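Local coordinates for B-agarase (Agarivorans gilvus, PDB 5Z6P), which acts as an agarase of glycoside hydrolase family 50, probably cleaving the beta-galactosidic linkages of agarose, at residues D224-N229 with Q236-E241; Y717-I722 with N731-F736. All blocks are in the same frame, centred on the assembly; numbering follows the deposited sequence.

Interaction 1. Residues D224-N229 with Q236-E241; sequences DRFGQN and QKIHSE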
loop_
_atom_site.group_PDB
_atom_site.type_symbol
_atom_site.label_atom_id
_atom_site.label_comp_id
_atom_site.label_asym_id
_atom_site.label_seq_id
_atom_site.Cartn_x
_atom_site.Cartn_y
_atom_site.Cartn_z
ATOM N N ASP A 224 2.469 -23.111 -12.721
ATOM C CA ASP A 224 2.534 -24.549 -12.461
ATOM C C ASP A 224 1.493 -24.959 -11.429
ATOM O O ASP A 224 0.673 -24.144 -11.015
ATOM C CB ASP A 224 3.948 -24.986 -12.028
ATOM C CG ASP A 224 4.377 -24.432 -10.677
ATOM O OD1 ASP A 224 3.530 -24.090 -9.835
ATOM O OD2 ASP A 224 5.596 -24.378 -10.440
ATOM N N ARG A 225 1.529 -26.220 -11.005
ATOM C CA ARG A 225 0.475 -26.731 -10.142
ATOM C C ARG A 225 0.552 -26.219 -8.706
ATOM O O ARG A 225 -0.370 -26.426 -7.931
ATOM C CB ARG A 225 0.481 -28.254 -10.142
ATOM C CG ARG A 225 1.648 -28.922 -9.463
ATOM C CD ARG A 225 1.613 -30.413 -9.824
ATOM N NE ARG A 225 2.593 -31.204 -9.092
ATOM C CZ ARG A 225 3.800 -31.508 -9.549
ATOM N NH1 ARG A 225 4.184 -31.081 -10.741
ATOM N NH2 ARG A 225 4.623 -32.238 -8.809
ATOM N N PHE A 226 1.657 -25.568 -8.365
ATOM C CA PHE A 226 1.861 -25.012 -7.032
ATOM C C PHE A 226 1.493 -23.531 -6.967
ATOM O O PHE A 226 1.506 -22.919 -5.899
ATOM C CB PHE A 226 3.315 -25.210 -6.595
ATOM C CG PHE A 226 3.753 -26.647 -6.604
ATOM C CD1 PHE A 226 3.354 -27.515 -5.598
ATOM C CD2 PHE A 226 4.553 -27.133 -7.626
ATOM C CE1 PHE A 226 3.758 -28.848 -5.606
ATOM C CE2 PHE A 226 4.954 -28.466 -7.643
ATOM C CZ PHE A 226 4.559 -29.322 -6.634
ATOM N N GLY A 227 1.163 -22.970 -8.120
ATOM C CA GLY A 227 0.864 -21.559 -8.216
ATOM C C GLY A 227 2.081 -20.734 -8.608
ATOM O O GLY A 227 1.965 -19.532 -8.808
ATOM N N GLN A 228 3.238 -21.382 -8.728
ATOM C CA GLN A 228 4.476 -20.680 -9.050
ATOM C C GLN A 228 4.593 -20.385 -10.534
ATOM O O GLN A 228 3.843 -20.924 -11.345
ATOM C CB GLN A 228 5.688 -21.499 -8.603
ATOM C CG GLN A 228 5.783 -21.752 -7.116
ATOM C CD GLN A 228 6.737 -22.889 -6.802
ATOM O OE1 GLN A 228 7.410 -22.893 -5.767
ATOM N NE2 GLN A 228 6.797 -23.869 -7.706
ATOM N N ASN A 229 5.541 -19.523 -10.889
ATOM C CA ASN A 229 5.840 -19.250 -12.287
ATOM C C ASN A 229 6.528 -20.485 -12.895
ATOM O O ASN A 229 7.601 -20.885 -12.447
ATOM C CB ASN A 229 6.713 -17.982 -12.411
ATOM C CG ASN A 229 7.025 -17.615 -13.851
ATOM O OD1 ASN A 229 7.258 -18.482 -14.688
ATOM N ND2 ASN A 229 7.032 -16.326 -14.147
ATOM N N GLN A 236 14.423 -20.592 -4.231
ATOM C CA GLN A 236 13.586 -21.363 -3.321
ATOM C C GLN A 236 12.317 -21.889 -3.991
ATOM O O GLN A 236 11.357 -22.239 -3.316
ATOM C CB GLN A 236 13.248 -20.526 -2.075
ATOM C CG GLN A 236 14.482 -20.193 -1.221
ATOM C CD GLN A 236 14.138 -19.430 0.047
ATOM O OE1 GLN A 236 14.192 -18.206 0.080
ATOM N NE2 GLN A 236 13.778 -20.151 1.087
ATOM N N LYS A 237 12.324 -21.971 -5.316
ATOM C CA LYS A 237 11.190 -22.564 -6.038
ATOM C C LYS A 237 10.960 -24.041 -5.657
ATOM O O LYS A 237 11.907 -24.787 -5.437
ATOM C CB LYS A 237 11.390 -22.429 -7.549
ATOM C CG LYS A 237 10.284 -23.052 -8.358
ATOM C CD LYS A 237 10.454 -22.780 -9.822
ATOM C CE LYS A 237 9.413 -23.519 -10.618
ATOM N NZ LYS A 237 9.479 -23.175 -12.046
ATOM N N ILE A 238 9.693 -24.435 -5.543
ATOM C CA ILE A 238 9.313 -25.819 -5.251
ATOM C C ILE A 238 9.029 -26.576 -6.546
ATOM O O ILE A 238 8.219 -26.129 -7.355
ATOM C CB ILE A 238 8.064 -25.892 -4.330
ATOM C CG1 ILE A 238 8.399 -25.432 -2.903
ATOM C CG2 ILE A 238 7.492 -27.294 -4.297
ATOM C CD1 ILE A 238 9.317 -26.346 -2.153
ATOM N N HIS A 239 9.673 -27.728 -6.733
ATOM C CA HIS A 239 9.551 -28.490 -7.990
ATOM C C HIS A 239 8.719 -29.764 -7.913
ATOM O O HIS A 239 8.401 -30.346 -8.940
ATOM C CB HIS A 239 10.937 -28.854 -8.527
ATOM C CG HIS A 239 11.854 -27.679 -8.659
ATOM N ND1 HIS A 239 12.729 -27.308 -7.663
ATOM C CD2 HIS A 239 12.018 -26.785 -9.659
ATOM C CE1 HIS A 239 13.405 -26.242 -8.049
ATOM N NE2 HIS A 239 12.989 -25.901 -9.255
ATOM N N SER A 240 8.350 -30.193 -6.715
ATOM C CA SER A 240 7.542 -31.396 -6.576
ATOM C C SER A 240 7.007 -31.538 -5.164
ATOM O O SER A 240 7.505 -30.891 -4.245
ATOM C CB SER A 240 8.364 -32.637 -6.935
ATOM O OG SER A 240 9.331 -32.879 -5.933
ATOM N N GLU A 241 6.015 -32.407 -4.990
ATOM C CA GLU A 241 5.457 -32.643 -3.666
ATOM C C GLU A 241 6.517 -33.211 -2.752
ATOM O O GLU A 241 6.479 -32.998 -1.547
ATOM C CB GLU A 241 4.260 -33.588 -3.724
ATOM C CG GLU A 241 3.013 -32.984 -4.335
ATOM C CD GLU A 241 3.021 -33.039 -5.831
ATOM O OE1 GLU A 241 4.087 -33.371 -6.412
ATOM O OE2 GLU A 241 1.962 -32.760 -6.429
HETATM O O HOH W 1 7.329 -25.295 -12.243
#
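A type I beta turn from Asp224 to Gly227, with an Asx turn built on Asp224, offers its side chains to the extended backbone at Lys237 and Ile238, where the amide of Gln228 clasps both polar groups of Ile238. Ile238 N donates to Gln228 OE1 at 2.8 Å, and Gln228 NE2 returns a nearly straight bond (171°) to Ile238 O, 2.7 Å away, in the carbonyl plane and on a lone pair. The side chain thus pairs with one residue of backbone much as a neighbouring strand would. Its flat end is held from a second direction: NE2 also donates to the syn lone pair of Asp224 OD2, which fixes the amide's rotation, and Ser740 OG bonds OE1. Asp224 OD1 meanwhile receives Phe226 N and Gln228 N from opposite faces of the carboxylate. This links the turn to the clasp, in the connection between strand 199-210 and helix 241-255. Phe226 lies between aliphatic groups, with Ile238 CG2 4.1 Å from the ring centroid over one face and Arg225 CG near the rim of the other. Arg225, extended from CG to NE, then reaches Glu241 at the start of the helix. In this side-on salt bridge Arg225 NE meets Glu241 OE2 at 3.1 Å and Arg225 NH2 meets Glu241 OE1 at 2.7 Å, the guanidinium and carboxylate planes 28° apart. At the far end the fully extended Lys237 brings NZ to Asn229 O at 3.0 Å; the ammonium also bonds Gln232 O, and one water joins it to Asp224 OD2.

Interaction 2. Residues Y717-I722 with N731-F736; sequences YIDSPI and NYNIGF
With chi1 at -98°, away from the usual staggered values, Asp719 brings OD1 to Gly735 N, while Asn733 swings its amide back to the same oxygen with CG anti to the backbone N (169°). Gly735 N donates to Asp719 OD1 at 2.8 Å from the anti side, and Asn733 ND2 to the same OD1 at 3.1 Å from the syn side, the two arriving from opposite faces of the carboxylate plane. Carboxylate and amide are turned steeply against each other. Both segments lie in the long loop between strand 709-714 and helix 745-762. Asn733 is the centre of an inverse gamma turn, and the bend carries the chain around the aspartate to Gly735, whose CA sits 3.6 Å from Ile718 C, with no side chain to part the backbones. Beside this, Ser720 OG takes a weak bond from Tyr732 N; Glu730 is the stronger partner of the hydroxyl. Further along, Asn731 CA makes a C-H...O contact with Pro721 O at 3.5 Å, and two waters bridge Ile722 O to Asn731, one through its O and one through ND2, which also bonds Tyr153 O. At the other end Phe736 N reaches Tyr717 O at 2.8 Å in a bent, weak bond. Asp719 OD2 is bonded by Tyr744 OH, and Gln689 and Ala673 hold Asn733 OD1. Both carboxylate oxygens therefore have partners in this buried place, which would probably stabilise a negative charge on Asp719.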
loop_
_atom_site.group_PDB
_atom_site.type_symbol
_atom_site.label_atom_id
_atom_site.label_comp_id
_atom_site.label_asym_id
_atom_site.label_seq_id
_atom_site.Cartn_x
_atom_site.Cartn_y
_atom_site.Cartn_z
ATOM N N TYR A 717 2.013 -11.171 4.947
ATOM C CA TYR A 717 2.544 -12.504 5.255
ATOM C C TYR A 717 2.885 -13.284 3.973
ATOM O O TYR A 717 4.012 -13.722 3.779
ATOM C CB TYR A 717 1.524 -13.276 6.074
ATOM C CG TYR A 717 1.929 -14.632 6.616
ATOM C CD1 TYR A 717 3.263 -14.985 6.780
ATOM C CD2 TYR A 717 0.956 -15.552 6.990
ATOM C CE1 TYR A 717 3.621 -16.205 7.294
ATOM C CE2 TYR A 717 1.299 -16.785 7.501
ATOM C CZ TYR A 717 2.647 -17.107 7.657
ATOM O OH TYR A 717 3.016 -18.330 8.173
ATOM N N ILE A 718 1.890 -13.404 3.103
ATOM C CA ILE A 718 1.928 -14.280 1.924
ATOM C C ILE A 718 2.085 -13.485 0.628
ATOM O O ILE A 718 1.434 -12.463 0.461
ATOM C CB ILE A 718 0.633 -15.133 1.853
ATOM C CG1 ILE A 718 0.431 -15.906 3.166
ATOM C CG2 ILE A 718 0.627 -16.061 0.644
ATOM C CD1 ILE A 718 -1.001 -16.291 3.422
ATOM N N ASP A 719 2.951 -13.941 -0.278
ATOM C CA ASP A 719 2.970 -13.427 -1.649
ATOM C C ASP A 719 1.542 -13.231 -2.208
ATOM O O ASP A 719 0.667 -14.059 -1.944
ATOM C CB ASP A 719 3.740 -14.395 -2.569
ATOM C CG ASP A 719 5.193 -13.985 -2.803
ATOM O OD1 ASP A 719 5.582 -12.874 -2.388
ATOM O OD2 ASP A 719 5.939 -14.776 -3.434
ATOM N N SER A 720 1.313 -12.156 -2.969
ATOM C CA SER A 720 0.133 -12.084 -3.836
ATOM C C SER A 720 0.164 -13.238 -4.836
ATOM O O SER A 720 1.240 -13.667 -5.222
ATOM C CB SER A 720 0.072 -10.782 -4.644
ATOM O OG SER A 720 0.199 -9.617 -3.864
ATOM N N PRO A 721 -1.012 -13.695 -5.306
ATOM C CA PRO A 721 -0.995 -14.617 -6.452
ATOM C C PRO A 721 -0.368 -13.934 -7.652
ATOM O O PRO A 721 -0.575 -12.745 -7.824
ATOM C CB PRO A 721 -2.478 -14.917 -6.707
ATOM C CG PRO A 721 -3.174 -14.549 -5.456
ATOM C CD PRO A 721 -2.378 -13.440 -4.828
ATOM N N ILE A 722 0.397 -14.668 -8.455
ATOM C CA ILE A 722 1.102 -14.077 -9.597
ATOM C C ILE A 722 0.092 -13.602 -10.632
ATOM O O ILE A 722 0.329 -12.646 -11.373
ATOM C CB ILE A 722 2.109 -15.092 -10.226
ATOM C CG1 ILE A 722 3.233 -15.395 -9.231
ATOM C CG2 ILE A 722 2.699 -14.564 -11.530
ATOM C CD1 ILE A 722 4.180 -16.489 -9.660
ATOM N N ASN A 731 -0.915 -8.151 -7.426
ATOM C CA ASN A 731 -0.091 -9.246 -7.952
ATOM C C ASN A 731 1.400 -9.069 -7.702
ATOM O O ASN A 731 2.223 -9.327 -8.584
ATOM C CB ASN A 731 -0.351 -9.405 -9.462
ATOM C CG ASN A 731 -0.054 -8.141 -10.243
ATOM O OD1 ASN A 731 0.067 -7.061 -9.670
ATOM N ND2 ASN A 731 0.076 -8.270 -11.555
ATOM N N TYR A 732 1.735 -8.652 -6.484
ATOM C CA TYR A 732 3.077 -8.222 -6.142
ATOM C C TYR A 732 3.866 -9.301 -5.441
ATOM O O TYR A 732 3.330 -10.033 -4.620
ATOM C CB TYR A 732 3.045 -6.996 -5.209
ATOM C CG TYR A 732 2.141 -5.858 -5.602
ATOM C CD1 TYR A 732 1.813 -5.627 -6.931
ATOM C CD2 TYR A 732 1.629 -4.998 -4.640
ATOM C CE1 TYR A 732 0.997 -4.580 -7.286
ATOM C CE2 TYR A 732 0.810 -3.935 -4.984
ATOM C CZ TYR A 732 0.503 -3.733 -6.315
ATOM O OH TYR A 732 -0.305 -2.702 -6.697
ATOM N N ASN A 733 5.162 -9.348 -5.719
ATOM C CA ASN A 733 6.065 -10.156 -4.914
ATOM C C ASN A 733 6.354 -9.474 -3.582
ATOM O O ASN A 733 7.409 -8.912 -3.413
ATOM C CB ASN A 733 7.379 -10.429 -5.687
ATOM C CG ASN A 733 8.466 -11.035 -4.817
ATOM O OD1 ASN A 733 9.622 -10.633 -4.893
ATOM N ND2 ASN A 733 8.092 -11.978 -3.966
ATOM N N ILE A 734 5.420 -9.541 -2.634
ATOM C CA ILE A 734 5.599 -8.838 -1.357
ATOM C C ILE A 734 5.542 -9.716 -0.116
ATOM O O ILE A 734 5.645 -9.230 0.994
ATOM C CB ILE A 734 4.548 -7.723 -1.191
ATOM C CG1 ILE A 734 3.126 -8.297 -1.328
ATOM C CG2 ILE A 734 4.823 -6.620 -2.180
ATOM C CD1 ILE A 734 2.041 -7.389 -0.795
ATOM N N GLY A 735 5.397 -11.018 -0.297
ATOM C CA GLY A 735 5.256 -11.880 0.845
ATOM C C GLY A 735 6.535 -12.167 1.614
ATOM O O GLY A 735 7.643 -12.071 1.085
ATOM N N PHE A 736 6.357 -12.526 2.875
ATOM C CA PHE A 736 7.396 -13.209 3.631
ATOM C C PHE A 736 7.500 -14.670 3.214
ATOM O O PHE A 736 8.581 -15.253 3.269
ATOM C CB PHE A 736 7.140 -13.105 5.129
ATOM C CG PHE A 736 8.010 -12.092 5.797
ATOM C CD1 PHE A 736 7.863 -10.748 5.509
ATOM C CD2 PHE A 736 9.006 -12.486 6.682
ATOM C CE1 PHE A 736 8.680 -9.808 6.102
ATOM C CE2 PHE A 736 9.827 -11.557 7.278
ATOM C CZ PHE A 736 9.668 -10.215 6.991
HETATM O O HOH W 2 2.840 -10.954 -10.829
HETATM O O HOH W 3 -0.962 -10.818 -12.811
#

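In the fold
Interaction 1 closes before interaction 2 opens, and almost five hundred residues separate them along the chain, yet their centres lie 14 Å apart. They touch where Ile722 CD1 packs against the backbone of Gly227, Gln228 and Asn229. Interaction 1 belongs to the connection between strand 199-210 and helix 241-255, about 27 Å from the centre of the chain; interaction 2, about 12 Å from it, lies in the loop between strand 709-714 and helix 745-762. That late loop supplies partners to both contacts; its Pro743, with Gln745 at the helix start, also bonds Gln236. The linker that follows the N-terminal beta-rich region is thereby fastened to the C-terminal part of the chain.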